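Local coordinates for enoyl-CoA hydratase, EchA3 (Mycobacterium marinum M, PDB 3R6H), which probably acts as a lyase of the enoyl-CoA hydratase/isomerase (crotonase-like) family in lipid metabolism, at residues G16-D21 with G49-A54; P97-C102 with G117-A122; M109-L114 with Y126-N131. All coordinates share one frame; numbering follows the deposited sequence.

Contact 1: G16-D21 with G49-A54; sequences GVIRMD and GALVIA
Ile18 meets both Leu51 and Ile53 on one face of a parallel strand pair, its CD1 lying 3.8 Å from Leu51 CD1 and 3.9 Å from Ile53 CD1. Ile18 and Ile53 run side by side and point the same way, whereas Leu51 comes across Ile18 at a slant. Leu51 CG stands anti to the backbone N (chi1 -178°), a setting that carries CD1 over Gly16, where it packs 3.6 Å from Gly16 O. On the face of Val17, Val52, Arg19 and Ala54 the touching is thinner, the closest side-chain-to-side-chain approach being Arg19 CG to Ala54 CB at 4.0 Å.

Along the backbones, five hydrogen bonds fix the register, with Ile18 paired to Ile53 and the segment axes 14° from parallel. The ladder opens with Gly16 N to Ala50 O and closes with Met20 N to Ala54 O (2.9 Å, 176° at the hydrogen).

Further out, helix 30-46, which connects the two strands in a beta-alpha-beta unit, covers Ile18 through Leu36, Ala39 and Ile40, while helix 186-198 lies on Val17, Val52 and Ala54. With a helix over each face, the chemistry is that of a sheet interior: backbone polar groups are paired along the ladder, and the rest is mostly apolar packing, with Met20 laid against Ala54 O and Arg19 exposed.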
ATOM      1  N   GLY A  16      19.992  10.621 -20.995  1.00 15.62           N
ATOM      2  CA  GLY A  16      21.305  10.164 -20.587  1.00 15.82           C
ATOM      3  C   GLY A  16      21.176   8.694 -20.238  1.00 15.61           C
ATOM      4  O   GLY A  16      20.136   8.277 -19.725  1.00 15.95           O
ATOM      5  N   VAL A  17      22.203   7.901 -20.542  1.00 14.55           N
ATOM      6  CA  VAL A  17      22.203   6.482 -20.200  1.00 14.05           C
ATOM      7  C   VAL A  17      23.463   6.180 -19.420  1.00 14.08           C
ATOM      8  O   VAL A  17      24.579   6.449 -19.902  1.00 15.71           O
ATOM      9  CB  VAL A  17      22.146   5.576 -21.454  1.00 14.36           C
ATOM     10  CG1 VAL A  17      22.231   4.078 -21.079  1.00 16.00           C
ATOM     11  CG2 VAL A  17      20.920   5.864 -22.254  1.00 12.80           C
ATOM     12  N   ILE A  18      23.292   5.628 -18.217  1.00 13.75           N
ATOM     13  CA  ILE A  18      24.400   5.278 -17.335  1.00 14.89           C
ATOM     14  C   ILE A  18      24.412   3.755 -17.179  1.00 15.77           C
ATOM     15  O   ILE A  18      23.446   3.166 -16.679  1.00 14.87           O
ATOM     16  CB  ILE A  18      24.275   5.969 -15.969  1.00 14.84           C
ATOM     17  CG1 ILE A  18      24.426   7.478 -16.152  1.00 15.04           C
ATOM     18  CG2 ILE A  18      25.246   5.350 -14.915  1.00 15.93           C
ATOM     19  CD1 ILE A  18      24.209   8.244 -14.875  1.00 16.05           C
ATOM     20  N   ARG A  19      25.493   3.108 -17.614  1.00 15.44           N
ATOM     21  CA  ARG A  19      25.572   1.638 -17.573  1.00 15.96           C
ATOM     22  C   ARG A  19      26.688   1.197 -16.607  1.00 16.97           C
ATOM     23  O   ARG A  19      27.846   1.549 -16.786  1.00 17.01           O
ATOM     24  CB  ARG A  19      25.803   1.055 -18.984  1.00 18.15           C
ATOM     25  CG  ARG A  19      24.643   1.278 -19.964  1.00 20.46           C
ATOM     26  CD  ARG A  19      24.945   0.794 -21.418  1.00 25.37           C
ATOM     27  NE  ARG A  19      24.913  -0.671 -21.551  1.00 28.32           N
ATOM     28  CZ  ARG A  19      25.055  -1.331 -22.707  1.00 32.78           C
ATOM     29  NH1 ARG A  19      25.222  -0.663 -23.850  1.00 33.24           N
ATOM     30  NH2 ARG A  19      25.015  -2.661 -22.729  1.00 32.80           N
ATOM     31  N   MET A  20      26.320   0.439 -15.578  1.00 16.40           N
ATOM     32  CA  MET A  20      27.273  -0.157 -14.648  1.00 16.26           C
ATOM     33  C   MET A  20      27.837  -1.478 -15.162  1.00 16.92           C
ATOM     34  O   MET A  20      27.094  -2.402 -15.497  1.00 16.33           O
ATOM     35  CB  MET A  20      26.622  -0.443 -13.290  1.00 16.87           C
ATOM     36  CG  MET A  20      26.050   0.755 -12.606  1.00 15.23           C
ATOM     37  SD  MET A  20      25.413   0.339 -10.961  1.00 15.46           S
ATOM     38  CE  MET A  20      23.850  -0.433 -11.426  1.00 12.31           C
ATOM     39  N   ASP A  21      29.167  -1.576 -15.205  1.00 16.92           N
ATOM     40  CA  ASP A  21      29.798  -2.870 -15.492  1.00 17.78           C
ATOM     41  C   ASP A  21      31.231  -2.903 -14.972  1.00 19.37           C
ATOM     42  O   ASP A  21      32.143  -2.418 -15.645  1.00 19.65           O
ATOM     43  CB  ASP A  21      29.785  -3.192 -16.982  1.00 17.70           C
ATOM     44  CG  ASP A  21      30.348  -4.578 -17.289  1.00 19.41           C
ATOM     45  OD1 ASP A  21      30.508  -5.391 -16.365  1.00 20.73           O
ATOM     46  OD2 ASP A  21      30.661  -4.861 -18.469  1.00 23.83           O
ATOM     47  N   GLY A  49      16.840  15.182 -20.584  1.00 15.80           N
ATOM     48  CA  GLY A  49      15.389  15.162 -20.366  1.00 15.19           C
ATOM     49  C   GLY A  49      14.931  14.030 -19.440  1.00 13.68           C
ATOM     50  O   GLY A  49      13.911  14.158 -18.797  1.00 13.81           O
ATOM     51  N   ALA A  50      15.699  12.948 -19.407  1.00 13.36           N
ATOM     52  CA  ALA A  50      15.448  11.767 -18.567  1.00 12.00           C
ATOM     53  C   ALA A  50      16.745  10.954 -18.480  1.00 12.63           C
ATOM     54  O   ALA A  50      17.637  11.095 -19.323  1.00 13.07           O
ATOM     55  CB  ALA A  50      14.281  10.929 -19.159  1.00 11.82           C
ATOM     56  N   LEU A  51      16.869  10.111 -17.457  1.00 11.93           N
ATOM     57  CA  LEU A  51      18.102   9.403 -17.184  1.00 11.84           C
ATOM     58  C   LEU A  51      17.792   7.916 -16.981  1.00 11.82           C
ATOM     59  O   LEU A  51      16.913   7.584 -16.181  1.00 12.87           O
ATOM     60  CB  LEU A  51      18.719   9.960 -15.907  1.00 12.20           C
ATOM     61  CG  LEU A  51      20.038   9.407 -15.445  1.00 13.32           C
ATOM     62  CD1 LEU A  51      21.130   9.594 -16.541  1.00 14.93           C
ATOM     63  CD2 LEU A  51      20.446  10.070 -14.101  1.00 14.86           C
ATOM     64  N   VAL A  52      18.556   7.061 -17.641  1.00 11.99           N
ATOM     65  CA  VAL A  52      18.481   5.617 -17.500  1.00 11.83           C
ATOM     66  C   VAL A  52      19.682   5.136 -16.682  1.00 11.91           C
ATOM     67  O   VAL A  52      20.848   5.538 -16.953  1.00 11.97           O
ATOM     68  CB  VAL A  52      18.475   4.932 -18.870  1.00 10.89           C
ATOM     69  CG1 VAL A  52      18.574   3.394 -18.731  1.00 10.81           C
ATOM     70  CG2 VAL A  52      17.234   5.336 -19.684  1.00 11.33           C
ATOM     71  N   ILE A  53      19.426   4.305 -15.677  1.00 10.93           N
ATOM     72  CA  ILE A  53      20.499   3.604 -14.947  1.00 11.36           C
ATOM     73  C   ILE A  53      20.366   2.118 -15.223  1.00 12.02           C
ATOM     74  O   ILE A  53      19.295   1.559 -14.944  1.00 10.99           O
ATOM     75  CB  ILE A  53      20.389   3.791 -13.399  1.00 12.30           C
ATOM     76  CG1 ILE A  53      20.198   5.264 -12.997  1.00 15.47           C
ATOM     77  CG2 ILE A  53      21.559   3.129 -12.684  1.00 12.76           C
ATOM     78  CD1 ILE A  53      21.345   6.147 -13.379  1.00 16.71           C
ATOM     79  N   ALA A  54      21.430   1.487 -15.748  1.00 11.55           N
ATOM     80  CA  ALA A  54      21.428   0.088 -16.152  1.00 11.95           C
ATOM     81  C   ALA A  54      22.544  -0.678 -15.463  1.00 12.29           C
ATOM     82  O   ALA A  54      23.541  -0.084 -15.052  1.00 12.27           O
ATOM     83  CB  ALA A  54      21.580  -0.061 -17.711  1.00 13.11           C
TER

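Contact 2: P97-C102 with G117-A122; sequences PVVIAC and GDHRVA
Pro97 meets Asp118 at the start of the pair, its CA 3.6 Å from OD2. The same oxygen takes the N-H of Val98 (2.8 Å from Val98 N to Asp118 OD2) through its anti lone pair; Asp118 CG lies anti to the carbonyl carbon (chi1 -63°), which swings the carboxylate back beside Val98. Val98 O in turn accepts from both Asp118 N, at 2.7 Å but bent to 134°, and His119 N, at 3.2 Å. From here the strands run parallel.

Val99 CG1 sits at the edge of the His119 ring, near its plane and 4.2 Å from CD2. Ile100 donates to His119 O and accepts from Val121 N, a nearly straight bond (173°), while its CG1 lies 4.0 Å from Gly117 CA. Finally, Cys102 N reaches Val121 O, and Cys102 CB packs 3.9 Å from Ala122 CB.

The polar ends are held from outside: Asp118 by salt bridges to Lys209 and Arg213, Arg120 by Asp178, and His119 by Glu179 and by Gln158 of a second subunit. Two cationic partners would favour an ionised Asp118, consistent with a buried carboxylate that joins the strand start to helix 202-211 and the turn that follows it, close to a subunit interface.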
ATOM      1  N   PRO A  97      12.743  12.619 -15.018  1.00  9.53           N
ATOM      2  CA  PRO A  97      12.410  11.202 -14.827  1.00 10.16           C
ATOM      3  C   PRO A  97      13.638  10.273 -14.880  1.00  9.90           C
ATOM      4  O   PRO A  97      14.507  10.457 -15.735  1.00 10.38           O
ATOM      5  CB  PRO A  97      11.460  10.905 -15.999  1.00  9.69           C
ATOM      6  CG  PRO A  97      10.814  12.266 -16.276  1.00 10.37           C
ATOM      7  CD  PRO A  97      11.996  13.216 -16.142  1.00 10.03           C
ATOM      8  N   VAL A  98      13.675   9.285 -13.984  1.00  9.51           N
ATOM      9  CA  VAL A  98      14.763   8.301 -13.911  1.00  8.63           C
ATOM     10  C   VAL A  98      14.162   6.927 -14.170  1.00  9.16           C
ATOM     11  O   VAL A  98      13.185   6.532 -13.531  1.00  8.76           O
ATOM     12  CB  VAL A  98      15.409   8.315 -12.521  1.00  7.74           C
ATOM     13  CG1 VAL A  98      16.510   7.229 -12.404  1.00  9.06           C
ATOM     14  CG2 VAL A  98      15.966   9.761 -12.236  1.00  9.17           C
ATOM     15  N   VAL A  99      14.733   6.220 -15.129  1.00  9.52           N
ATOM     16  CA  VAL A  99      14.260   4.877 -15.476  1.00  8.43           C
ATOM     17  C   VAL A  99      15.372   3.883 -15.160  1.00 10.22           C
ATOM     18  O   VAL A  99      16.548   4.079 -15.523  1.00  9.22           O
ATOM     19  CB  VAL A  99      13.845   4.784 -16.961  1.00  8.21           C
ATOM     20  CG1 VAL A  99      13.324   3.395 -17.294  1.00  7.03           C
ATOM     21  CG2 VAL A  99      12.829   5.886 -17.337  1.00  7.01           C
ATOM     22  N   ILE A 100      15.032   2.823 -14.434  1.00  8.10           N
ATOM     23  CA  ILE A 100      16.004   1.783 -14.112  1.00  9.33           C
ATOM     24  C   ILE A 100      15.835   0.597 -15.090  1.00  9.17           C
ATOM     25  O   ILE A 100      14.754   0.004 -15.208  1.00  9.05           O
ATOM     26  CB  ILE A 100      15.849   1.258 -12.649  1.00  8.63           C
ATOM     27  CG1 ILE A 100      15.755   2.398 -11.636  1.00  9.38           C
ATOM     28  CG2 ILE A 100      16.981   0.236 -12.297  1.00 10.75           C
ATOM     29  CD1 ILE A 100      17.007   3.296 -11.579  1.00  9.16           C
ATOM     30  N   ALA A 101      16.927   0.278 -15.805  1.00 10.01           N
ATOM     31  CA  ALA A 101      17.007  -0.927 -16.589  1.00  9.57           C
ATOM     32  C   ALA A 101      17.625  -1.996 -15.700  1.00  9.63           C
ATOM     33  O   ALA A 101      18.849  -2.093 -15.540  1.00 10.06           O
ATOM     34  CB  ALA A 101      17.842  -0.698 -17.849  1.00 10.05           C
ATOM     35  N   CYS A 102      16.746  -2.775 -15.090  1.00  9.79           N
ATOM     36  CA  CYS A 102      17.149  -3.837 -14.191  1.00  9.65           C
ATOM     37  C   CYS A 102      17.537  -5.058 -15.032  1.00  9.80           C
ATOM     38  O   CYS A 102      16.717  -5.896 -15.348  1.00  9.33           O
ATOM     39  CB  CYS A 102      16.013  -4.126 -13.218  1.00  9.82           C
ATOM     40  SG  CYS A 102      16.545  -5.142 -11.822  1.00 10.14           S
ATOM     41  N   GLY A 117      14.439   4.863  -8.608  1.00  8.70           N
ATOM     42  CA  GLY A 117      14.021   5.506  -9.859  1.00  8.85           C
ATOM     43  C   GLY A 117      12.518   5.614 -10.009  1.00  7.50           C
ATOM     44  O   GLY A 117      11.734   4.953  -9.287  1.00  8.53           O
ATOM     45  N   ASP A 118      12.084   6.367 -11.020  1.00  7.35           N
ATOM     46  CA  ASP A 118      10.648   6.601 -11.232  1.00  7.09           C
ATOM     47  C   ASP A 118       9.915   5.431 -11.897  1.00  7.26           C
ATOM     48  O   ASP A 118       8.723   5.212 -11.626  1.00  7.74           O
ATOM     49  CB  ASP A 118      10.448   7.863 -12.063  1.00  7.82           C
ATOM     50  CG  ASP A 118      10.957   9.100 -11.348  1.00  7.38           C
ATOM     51  OD1 ASP A 118      10.291   9.556 -10.403  1.00  8.20           O
ATOM     52  OD2 ASP A 118      12.079   9.568 -11.681  1.00  8.42           O
ATOM     53  N   HIS A 119      10.625   4.735 -12.780  1.00  7.75           N
ATOM     54  CA  HIS A 119      10.055   3.636 -13.551  1.00  7.66           C
ATOM     55  C   HIS A 119      11.132   2.557 -13.605  1.00  7.83           C
ATOM     56  O   HIS A 119      12.304   2.837 -13.939  1.00  8.17           O
ATOM     57  CB  HIS A 119       9.658   4.067 -14.971  1.00  8.59           C
ATOM     58  CG  HIS A 119       8.953   2.998 -15.747  1.00  8.92           C
ATOM     59  ND1 HIS A 119       7.700   2.551 -15.406  1.00  8.99           N
ATOM     60  CD2 HIS A 119       9.317   2.289 -16.848  1.00 10.51           C
ATOM     61  CE1 HIS A 119       7.314   1.615 -16.259  1.00  8.52           C
ATOM     62  NE2 HIS A 119       8.287   1.417 -17.133  1.00  9.24           N
ATOM     63  N   ARG A 120      10.724   1.337 -13.270  1.00  7.14           N
ATOM     64  CA  ARG A 120      11.641   0.216 -13.111  1.00  7.02           C
ATOM     65  C   ARG A 120      11.255  -0.952 -14.005  1.00  7.18           C
ATOM     66  O   ARG A 120      10.177  -1.514 -13.853  1.00  7.98           O
ATOM     67  CB  ARG A 120      11.637  -0.202 -11.655  1.00  7.56           C
ATOM     68  CG  ARG A 120      12.058   0.842 -10.692  1.00  8.67           C
ATOM     69  CD  ARG A 120      11.573   0.542  -9.302  1.00  7.39           C
ATOM     70  NE  ARG A 120      10.121   0.542  -9.230  1.00  5.64           N
ATOM     71  CZ  ARG A 120       9.440   0.237  -8.129  1.00  6.72           C
ATOM     72  NH1 ARG A 120      10.095  -0.136  -7.019  1.00  7.24           N
ATOM     73  NH2 ARG A 120       8.121   0.265  -8.132  1.00  6.65           N
ATOM     74  N   VAL A 121      12.141  -1.301 -14.943  1.00  6.33           N
ATOM     75  CA  VAL A 121      11.920  -2.347 -15.951  1.00  7.13           C
ATOM     76  C   VAL A 121      12.841  -3.544 -15.639  1.00  7.20           C
ATOM     77  O   VAL A 121      14.063  -3.374 -15.474  1.00  8.18           O
ATOM     78  CB  VAL A 121      12.231  -1.837 -17.368  1.00  8.34           C
ATOM     79  CG1 VAL A 121      11.923  -2.912 -18.393  1.00  7.68           C
ATOM     80  CG2 VAL A 121      11.435  -0.546 -17.697  1.00  7.82           C
ATOM     81  N   ALA A 122      12.260  -4.735 -15.596  1.00  7.54           N
ATOM     82  CA  ALA A 122      12.988  -5.990 -15.381  1.00  7.61           C
ATOM     83  C   ALA A 122      12.423  -7.111 -16.214  1.00  8.16           C
ATOM     84  O   ALA A 122      11.315  -7.030 -16.740  1.00  9.85           O
ATOM     85  CB  ALA A 122      12.971  -6.407 -13.878  1.00  7.77           C
TER

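Contact 3: M109-L114 with Y126-N131; sequences MGAFLL and YNVQAN
Leu114 and Val128 form the close end of this helix-on-strand contact. Leu114 CD2 reaches both methyls of Val128, 3.7 Å from CG1 and 3.9 Å from CG2, and the two side chains cross at about a right angle. Leu114 CG stands anti to the backbone N (chi1 167°), placing CD2 over the isopropyl group. One helical turn earlier, Ala111 CB touches Val128 CG1 at 3.9 Å and, at the same separation, Gln129 O, so Val128 CG1 touches two residues of the helix.

No hydrogen bond links the segments, and the nearest CA atoms, Ala111 and Val128, are 6.1 Å apart: a short helix packs against a strand. In this crotonase-like fold strand 128-129 belongs to a small three-stranded sheet, between strands 105-107 and 165-166, and helix 109-114 follows the first of these.

Toward Ala130 the packing thins. Phe112 reaches it with CE1, 4.0 Å from Ala130 CB, and CZ only slightly farther, the ring set obliquely to that methyl; the Phe112 side chain is about 4 Å from a bound potassium ion. Gln129, partly exposed, points its CB away from the helix, and its NE2 is hydrogen-bonded to Ala163 O.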
ATOM      1  N   MET A 109      21.638  -3.486  -1.359  1.00 10.54           N
ATOM      2  CA  MET A 109      21.753  -2.125  -1.916  1.00 10.30           C
ATOM      3  C   MET A 109      21.388  -2.043  -3.421  1.00 10.13           C
ATOM      4  O   MET A 109      20.920  -1.005  -3.883  1.00 10.22           O
ATOM      5  CB  MET A 109      23.139  -1.507  -1.647  1.00 12.01           C
ATOM      6  CG  MET A 109      23.286  -0.049  -2.076  1.00 11.27           C
ATOM      7  SD  MET A 109      22.293   1.125  -1.120  1.00 12.83           S
ATOM      8  CE  MET A 109      21.577   2.080  -2.449  1.00 12.86           C
ATOM      9  N   GLY A 110      21.539  -3.131  -4.174  1.00  9.79           N
ATOM     10  CA  GLY A 110      21.116  -3.147  -5.564  1.00  9.47           C
ATOM     11  C   GLY A 110      19.598  -2.998  -5.674  1.00  9.08           C
ATOM     12  O   GLY A 110      19.090  -2.325  -6.571  1.00  8.82           O
ATOM     13  N   ALA A 111      18.885  -3.653  -4.765  1.00  8.81           N
ATOM     14  CA  ALA A 111      17.424  -3.505  -4.686  1.00  7.43           C
ATOM     15  C   ALA A 111      17.017  -2.093  -4.240  1.00  7.86           C
ATOM     16  O   ALA A 111      16.024  -1.534  -4.714  1.00  7.12           O
ATOM     17  CB  ALA A 111      16.826  -4.599  -3.729  1.00  7.60           C
ATOM     18  N   PHE A 112      17.741  -1.516  -3.295  1.00  7.75           N
ATOM     19  CA  PHE A 112      17.411  -0.157  -2.859  1.00  8.65           C
ATOM     20  C   PHE A 112      17.663   0.845  -3.976  1.00  8.54           C
ATOM     21  O   PHE A 112      16.852   1.753  -4.166  1.00  8.14           O
ATOM     22  CB  PHE A 112      18.135   0.231  -1.566  1.00  9.48           C
ATOM     23  CG  PHE A 112      18.085  -0.820  -0.505  1.00  9.24           C
ATOM     24  CD1 PHE A 112      16.933  -1.584  -0.276  1.00 11.68           C
ATOM     25  CD2 PHE A 112      19.201  -1.055   0.285  1.00 11.05           C
ATOM     26  CE1 PHE A 112      16.916  -2.591   0.679  1.00 11.39           C
ATOM     27  CE2 PHE A 112      19.190  -2.053   1.239  1.00 10.49           C
ATOM     28  CZ  PHE A 112      18.063  -2.828   1.458  1.00 11.19           C
ATOM     29  N   LEU A 113      18.756   0.654  -4.730  1.00  8.57           N
ATOM     30  CA  LEU A 113      19.040   1.465  -5.911  1.00  8.62           C
ATOM     31  C   LEU A 113      17.913   1.315  -6.962  1.00  8.25           C
ATOM     32  O   LEU A 113      17.447   2.326  -7.515  1.00  9.31           O
ATOM     33  CB  LEU A 113      20.429   1.106  -6.497  1.00  9.95           C
ATOM     34  CG  LEU A 113      20.886   1.939  -7.689  1.00 11.24           C
ATOM     35  CD1 LEU A 113      20.998   3.371  -7.238  1.00 13.00           C
ATOM     36  CD2 LEU A 113      22.250   1.440  -8.242  1.00 11.85           C
ATOM     37  N   LEU A 114      17.488   0.073  -7.215  1.00  8.46           N
ATOM     38  CA  LEU A 114      16.395  -0.224  -8.146  1.00  7.82           C
ATOM     39  C   LEU A 114      15.136   0.580  -7.745  1.00  8.17           C
ATOM     40  O   LEU A 114      14.475   1.179  -8.586  1.00  7.74           O
ATOM     41  CB  LEU A 114      16.099  -1.741  -8.144  1.00  7.74           C
ATOM     42  CG  LEU A 114      14.813  -2.191  -8.814  1.00  7.48           C
ATOM     43  CD1 LEU A 114      14.898  -1.879 -10.324  1.00  7.39           C
ATOM     44  CD2 LEU A 114      14.603  -3.696  -8.499  1.00  7.85           C
ATOM     45  N   TYR A 126      14.418 -12.223 -13.126  1.00 12.68           N
ATOM     46  CA  TYR A 126      15.408 -11.527 -12.329  1.00 11.47           C
ATOM     47  C   TYR A 126      14.961 -11.404 -10.882  1.00 11.24           C
ATOM     48  O   TYR A 126      13.929 -10.765 -10.594  1.00  9.67           O
ATOM     49  CB  TYR A 126      15.706 -10.135 -12.889  1.00 11.05           C
ATOM     50  CG  TYR A 126      16.271 -10.132 -14.325  1.00 11.64           C
ATOM     51  CD1 TYR A 126      16.765 -11.283 -14.907  1.00 14.19           C
ATOM     52  CD2 TYR A 126      16.358  -8.960 -15.043  1.00 10.27           C
ATOM     53  CE1 TYR A 126      17.283 -11.275 -16.219  1.00 13.23           C
ATOM     54  CE2 TYR A 126      16.883  -8.941 -16.333  1.00 10.35           C
ATOM     55  CZ  TYR A 126      17.336 -10.109 -16.907  1.00 11.59           C
ATOM     56  OH  TYR A 126      17.845 -10.171 -18.183  1.00 12.48           O
ATOM     57  N   ASN A 127      15.750 -11.967  -9.978  1.00 11.07           N
ATOM     58  CA  ASN A 127      15.433 -11.878  -8.554  1.00 11.05           C
ATOM     59  C   ASN A 127      15.704 -10.502  -7.980  1.00  9.43           C
ATOM     60  O   ASN A 127      16.724  -9.857  -8.301  1.00 10.79           O
ATOM     61  CB  ASN A 127      16.209 -12.931  -7.736  1.00 11.03           C
ATOM     62  CG  ASN A 127      15.784 -14.340  -8.035  1.00 14.90           C
ATOM     63  OD1 ASN A 127      14.597 -14.625  -8.206  1.00 16.22           O
ATOM     64  ND2 ASN A 127      16.768 -15.269  -8.040  1.00 17.44           N
ATOM     65  N   VAL A 128      14.807 -10.069  -7.094  1.00  8.70           N
ATOM     66  CA  VAL A 128      14.940  -8.805  -6.375  1.00  8.01           C
ATOM     67  C   VAL A 128      14.752  -9.162  -4.900  1.00  8.39           C
ATOM     68  O   VAL A 128      13.754  -9.774  -4.544  1.00  9.00           O
ATOM     69  CB  VAL A 128      13.903  -7.749  -6.790  1.00  8.19           C
ATOM     70  CG1 VAL A 128      14.186  -6.428  -6.024  1.00  9.40           C
ATOM     71  CG2 VAL A 128      13.931  -7.539  -8.342  1.00  9.48           C
ATOM     72  N   GLN A 129      15.733  -8.838  -4.070  1.00  8.00           N
ATOM     73  CA  GLN A 129      15.752  -9.315  -2.694  1.00  9.03           C
ATOM     74  C   GLN A 129      16.590  -8.438  -1.814  1.00  8.61           C
ATOM     75  O   GLN A 129      17.698  -8.076  -2.182  1.00  9.69           O
ATOM     76  CB  GLN A 129      16.348 -10.719  -2.646  1.00  9.42           C
ATOM     77  CG  GLN A 129      16.296 -11.355  -1.267  1.00  9.61           C
ATOM     78  CD  GLN A 129      17.177 -12.583  -1.127  1.00 11.65           C
ATOM     79  OE1 GLN A 129      18.099 -12.812  -1.916  1.00 12.88           O
ATOM     80  NE2 GLN A 129      16.930 -13.354  -0.070  1.00  9.72           N
ATOM     81  N   ALA A 130      16.038  -8.048  -0.681  1.00  7.94           N
ATOM     82  CA  ALA A 130      16.828  -7.475   0.416  1.00  8.12           C
ATOM     83  C   ALA A 130      17.217  -8.667   1.297  1.00  8.47           C
ATOM     84  O   ALA A 130      16.454  -9.109   2.125  1.00  9.41           O
ATOM     85  CB  ALA A 130      15.986  -6.450   1.200  1.00  8.58           C
ATOM     86  N   ASN A 131      18.400  -9.214   1.069  1.00 10.60           N
ATOM     87  CA  ASN A 131      18.806 -10.433   1.711  1.00 10.67           C
ATOM     88  C   ASN A 131      19.482 -10.248   3.052  1.00 11.67           C
ATOM     89  O   ASN A 131      19.945 -11.213   3.622  1.00 11.86           O
ATOM     90  CB  ASN A 131      19.734 -11.228   0.783  1.00 11.87           C
ATOM     91  CG  ASN A 131      21.130 -10.626   0.664  1.00 12.05           C
ATOM     92  OD1 ASN A 131      21.306  -9.412   0.752  1.00 12.27           O
ATOM     93  ND2 ASN A 131      22.144 -11.501   0.430  1.00 16.54           N
TER

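How the contacts relate
From the N terminus, contact 1 comes first: strand 15-20 leads through helix 30-46 to strand 50-54, and the loop is closed before contact 2 opens. Strand 50-54 then pairs with strand 98-102, Leu51 O lying 2.8 Å from Val99 N and Ile53 O 2.8 Å from Ala101 N, so contacts 1 and 2 are consecutive parts of one sheet. Contacts 2 and 3 cross, because helix 109-114 leaves before strand 119-122 closes contact 2, and segment 126-131 returns to that helix afterwards. Leu114 joins them, with CD1 3.8 Å from Cys102 CB. Contact 3 thereby ties the small sheet to the large one; Met20 CE of contact 1 meets Leu113 CD2.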